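Local atomic coordinates of odorant binding protein OBP69a (Ceratitis capitata, PDB entry 6HHE), a protein that probably binds and carries small odorant molecules, as a secreted member of the PBP/GOBP family of insect odorant-binding proteins. Residues A[45-49]-A[96-101]; A[83-89]-A[106-111]. One frame throughout, in Å; residues are numbered along the deposited sequence.

Contact 1. Residues A[45-49]-A[96-101]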
# COMPACT_ATOMS: atom_id res chain seq x y z
N LYS A 45 4.47 -5.39 -6.51
CA LYS A 45 4.90 -4.01 -6.34
C LYS A 45 3.96 -3.08 -7.11
O LYS A 45 3.56 -2.03 -6.60
CB LYS A 45 6.34 -3.84 -6.85
CG LYS A 45 7.35 -4.77 -6.20
CD LYS A 45 8.77 -4.35 -6.61
CE LYS A 45 9.68 -5.33 -6.00
NZ LYS A 45 11.04 -5.10 -6.64
N CYS A 46 3.62 -3.46 -8.32
CA CYS A 46 2.78 -2.58 -9.13
C CYS A 46 1.34 -2.57 -8.66
O CYS A 46 0.69 -1.53 -8.80
CB CYS A 46 2.87 -2.96 -10.58
SG CYS A 46 4.48 -2.57 -11.31
N PHE A 47 0.83 -3.68 -8.14
CA PHE A 47 -0.48 -3.65 -7.48
C PHE A 47 -0.49 -2.63 -6.36
O PHE A 47 -1.45 -1.87 -6.21
CB PHE A 47 -0.84 -5.04 -6.96
CG PHE A 47 -2.07 -5.06 -6.13
CD1 PHE A 47 -3.31 -5.10 -6.75
CD2 PHE A 47 -2.00 -5.03 -4.75
CE1 PHE A 47 -4.47 -5.07 -5.96
CE2 PHE A 47 -3.15 -4.98 -3.94
CZ PHE A 47 -4.39 -5.02 -4.57
N ILE A 48 0.53 -2.66 -5.50
CA ILE A 48 0.57 -1.73 -4.37
C ILE A 48 0.63 -0.30 -4.89
O ILE A 48 -0.12 0.57 -4.42
CB ILE A 48 1.77 -2.06 -3.46
CG1 ILE A 48 1.60 -3.46 -2.90
CG2 ILE A 48 1.85 -1.03 -2.35
CD1 ILE A 48 2.77 -3.93 -2.10
N HIS A 49 1.44 -0.04 -5.93
CA HIS A 49 1.44 1.29 -6.52
C HIS A 49 0.06 1.67 -7.04
O HIS A 49 -0.39 2.80 -6.84
CB HIS A 49 2.47 1.36 -7.64
CG HIS A 49 2.47 2.67 -8.34
ND1 HIS A 49 1.68 2.92 -9.44
CD2 HIS A 49 3.10 3.83 -8.05
CE1 HIS A 49 1.84 4.18 -9.81
NE2 HIS A 49 2.71 4.75 -9.00
N GLY A 96 7.91 4.03 -9.77
CA GLY A 96 6.78 4.14 -8.86
C GLY A 96 6.48 2.84 -8.14
O GLY A 96 6.13 2.86 -6.95
N CYS A 97 6.58 1.71 -8.85
CA CYS A 97 6.27 0.44 -8.22
C CYS A 97 7.28 0.12 -7.14
O CYS A 97 6.88 -0.32 -6.05
CB CYS A 97 6.20 -0.73 -9.22
SG CYS A 97 4.96 -0.62 -10.63
N GLU A 98 8.57 0.36 -7.38
CA GLU A 98 9.58 0.13 -6.34
C GLU A 98 9.36 1.06 -5.15
O GLU A 98 9.44 0.62 -3.99
CB GLU A 98 11.01 0.36 -6.86
CG GLU A 98 11.37 -0.41 -8.10
CD GLU A 98 11.39 -1.90 -7.90
OE1 GLU A 98 11.34 -2.64 -8.92
OE2 GLU A 98 11.48 -2.36 -6.73
N THR A 99 9.09 2.35 -5.39
CA THR A 99 8.78 3.26 -4.28
C THR A 99 7.58 2.78 -3.49
O THR A 99 7.60 2.80 -2.25
CB THR A 99 8.52 4.68 -4.79
OG1 THR A 99 9.69 5.15 -5.47
CG2 THR A 99 8.24 5.61 -3.64
N ALA A 100 6.50 2.38 -4.17
CA ALA A 100 5.33 1.90 -3.42
C ALA A 100 5.70 0.72 -2.54
O ALA A 100 5.26 0.63 -1.38
CB ALA A 100 4.21 1.51 -4.38
N PHE A 101 6.51 -0.20 -3.08
CA PHE A 101 6.88 -1.41 -2.36
C PHE A 101 7.75 -1.09 -1.16
O PHE A 101 7.47 -1.57 -0.05
CB PHE A 101 7.62 -2.36 -3.29
CG PHE A 101 7.90 -3.73 -2.72
CD1 PHE A 101 6.92 -4.70 -2.72
CD2 PHE A 101 9.16 -4.05 -2.27
CE1 PHE A 101 7.20 -6.02 -2.28
CE2 PHE A 101 9.44 -5.33 -1.78
CZ PHE A 101 8.46 -6.29 -1.78
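Cys46 and Cys97 tie helix 42-55 to the first turn of helix 96-110 through a disulfide, SG to SG 2.1 Å with a chi3 of 101°. The two helix segments run nearly at right angles, 83°, and their axes approach to 7.6 Å. On the buried side the packing is close: Ala100 CB lies 3.5 Å from His49 CA, and Ile48 adds its CG2 beside the same methyl. Lys45 has CG anti to the carbonyl carbon (chi1 -56°) and the rest of its chain extended, which lays it across the Phe101 ring. There CG comes 3.5 Å from Phe101 CD1, and CE stands over the ring centre, 4.0 Å from the centroid, a CH-pi contact. Its NZ then meets Glu98, whose chain bends at chi2 to bring the carboxylate back; NZ to OE2 is 2.8 Å, on the syn lone pair. Gln42 grips both charged groups, bonding Lys45 NZ and Glu98 OE1. With an alanine at this lysine position the Phe101 face would probably lose the chain lying over it, and Glu98 its cation. The disulfide, Glu98 and the His49 imidazole form the partly exposed side, where His49 CD2 lies 3.4 Å from Gly96 O. The covalent bond thus fixes the crossing, while the amine of the buried Lys45 is satisfied by Glu98 and Gln42, which probably keeps it charged.

Contact 2. Residues A[83-89]-A[106-111]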
# COMPACT_ATOMS: atom_id res chain seq x y z
N GLU A 83 1.78 8.67 12.32
CA GLU A 83 2.98 7.90 12.62
C GLU A 83 3.56 7.26 11.37
O GLU A 83 4.79 7.27 11.16
CB GLU A 83 2.69 6.87 13.70
CG GLU A 83 3.87 5.98 13.95
CD GLU A 83 3.63 4.81 14.86
OE1 GLU A 83 2.67 4.07 14.69
OE2 GLU A 83 4.47 4.60 15.79
N LEU A 84 2.71 6.72 10.50
CA LEU A 84 3.21 6.11 9.26
C LEU A 84 3.84 7.15 8.34
O LEU A 84 4.93 6.92 7.78
CB LEU A 84 2.09 5.38 8.53
CG LEU A 84 1.55 4.14 9.24
CD1 LEU A 84 0.29 3.69 8.60
CD2 LEU A 84 2.58 3.01 9.16
N HIS A 85 3.21 8.31 8.24
CA HIS A 85 3.73 9.37 7.41
C HIS A 85 5.06 9.89 7.92
O HIS A 85 6.03 10.02 7.16
CB HIS A 85 2.69 10.51 7.38
CG HIS A 85 3.23 11.73 6.72
ND1 HIS A 85 3.42 11.81 5.36
CD2 HIS A 85 3.73 12.87 7.25
CE1 HIS A 85 3.97 12.97 5.07
NE2 HIS A 85 4.17 13.63 6.19
N THR A 86 5.15 10.15 9.22
CA THR A 86 6.39 10.75 9.74
C THR A 86 7.51 9.72 9.78
O THR A 86 8.68 10.07 9.52
CB THR A 86 6.15 11.37 11.11
OG1 THR A 86 5.80 10.36 12.07
CG2 THR A 86 5.11 12.44 11.07
N THR A 87 7.18 8.45 10.08
CA THR A 87 8.24 7.44 10.19
C THR A 87 8.77 7.06 8.82
O THR A 87 9.97 6.81 8.66
CB THR A 87 7.73 6.21 10.92
OG1 THR A 87 7.22 6.60 12.21
CG2 THR A 87 8.82 5.18 11.08
N CYS A 88 7.88 6.94 7.84
CA CYS A 88 8.19 6.29 6.58
C CYS A 88 8.31 7.26 5.42
O CYS A 88 9.14 7.03 4.54
CB CYS A 88 7.12 5.25 6.24
SG CYS A 88 7.16 3.93 7.46
N GLY A 89 7.51 8.32 5.41
CA GLY A 89 7.58 9.28 4.31
C GLY A 89 7.55 8.58 2.97
O GLY A 89 6.72 7.70 2.72
N CYS A 106 8.20 -0.29 4.80
CA CYS A 106 8.36 0.54 5.99
C CYS A 106 7.05 0.59 6.80
O CYS A 106 7.07 0.46 8.04
CB CYS A 106 8.84 1.91 5.57
SG CYS A 106 9.07 3.01 7.01
N TYR A 107 5.91 0.75 6.13
CA TYR A 107 4.63 0.75 6.85
C TYR A 107 4.41 -0.53 7.63
O TYR A 107 3.92 -0.49 8.76
CB TYR A 107 3.47 0.92 5.88
CG TYR A 107 3.35 2.22 5.16
CD1 TYR A 107 3.96 3.41 5.61
CD2 TYR A 107 2.57 2.27 4.02
CE1 TYR A 107 3.75 4.61 4.92
CE2 TYR A 107 2.40 3.47 3.29
CZ TYR A 107 2.97 4.62 3.77
OH TYR A 107 2.75 5.75 3.00
N ILE A 108 4.78 -1.68 7.05
CA ILE A 108 4.56 -2.98 7.69
C ILE A 108 5.41 -3.10 8.93
O ILE A 108 4.95 -3.63 9.97
CB ILE A 108 4.87 -4.06 6.66
CG1 ILE A 108 3.75 -4.17 5.62
CG2 ILE A 108 5.10 -5.43 7.37
CD1 ILE A 108 4.16 -4.94 4.34
N LYS A 109 6.65 -2.59 8.87
CA LYS A 109 7.53 -2.58 10.05
C LYS A 109 7.00 -1.65 11.13
O LYS A 109 7.12 -1.95 12.33
CB LYS A 109 8.96 -2.15 9.68
CG LYS A 109 9.74 -3.20 8.91
CD LYS A 109 11.17 -2.74 8.65
CE LYS A 109 11.91 -3.75 7.79
NZ LYS A 109 11.19 -3.98 6.50
N THR A 110 6.36 -0.53 10.73
CA THR A 110 5.94 0.52 11.66
C THR A 110 4.64 0.20 12.35
O THR A 110 4.52 0.40 13.57
CB THR A 110 5.85 1.84 10.89
OG1 THR A 110 7.16 2.10 10.36
CG2 THR A 110 5.40 3.00 11.79
N ASN A 111 3.64 -0.30 11.62
CA ASN A 111 2.36 -0.66 12.20
C ASN A 111 1.87 -1.98 11.62
O ASN A 111 1.03 -2.00 10.71
CB ASN A 111 1.32 0.44 11.98
CG ASN A 111 0.17 0.31 12.94
OD1 ASN A 111 -0.22 -0.81 13.30
ND2 ASN A 111 -0.38 1.45 13.34
O HOH W 1 0.88 3.91 12.74
O HOH W 2 2.70 1.35 15.31
O HOH W 3 4.30 7.75 3.96
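One of the three disulfides of this odorant-binding protein and part of the pocket that holds 2-(2-methoxyethoxy)ethanol lie together here, where the end of helix 78-88 meets the end of helix 96-110. Cys88 SG and Cys106 SG are bonded at 2.2 Å, chi3 -81°. Thr110 is a knob set among Glu83, Leu84, Thr87 and Cys88; with OG1 beside its backbone N (chi1 -60°), the hydroxyl donates to Cys106 O from above the carbonyl plane, while CG2 packs 3.9 Å from Leu84 CD2. Thr87 CG2 meets Thr110 OG1 tip to tip at 3.6 Å. The Tyr107 ring is flanked obliquely by Leu84 CD2 and by Cys88 CB, the latter 3.7 Å from CE1. Polar groups of the two helices communicate through water: Glu83 OE1 accepts from two waters, of which one accepts in turn from Asn111 ND2 and the other donates also to Thr110 O at 2.7 Å. A third, in the plane of the Tyr107 ring, links its OH to Gly89 O. Asn111 OD1 caps Ile114 N at the start of helix 112-121, and its ND2 also bonds the bound glycol ether. Helices pinned together by disulfides in this way are characteristic of the six-cysteine insect odorant-binding fold.

Overall arrangement
Helix 96-110 joins the two contacts: contact 1 uses its first turn, against helix 42-55, and contact 2 its last, against helix 78-88. Their centres are 16 Å apart and their nearest atoms about 5 Å, without touching. Each holds one disulfide, so this helix is stapled near both ends to different partners; the remaining bridge, Cys18 to Cys50, fastens helix 42-55 in turn to helix 10-22, which makes a chain of cross-links through four helices. Contact 2 alone includes residues of the 2-(2-methoxyethoxy)ethanol site, with the Asn111 side chain about 3 Å from that molecule, which probably comes from the crystallisation liquor but may mark a pocket.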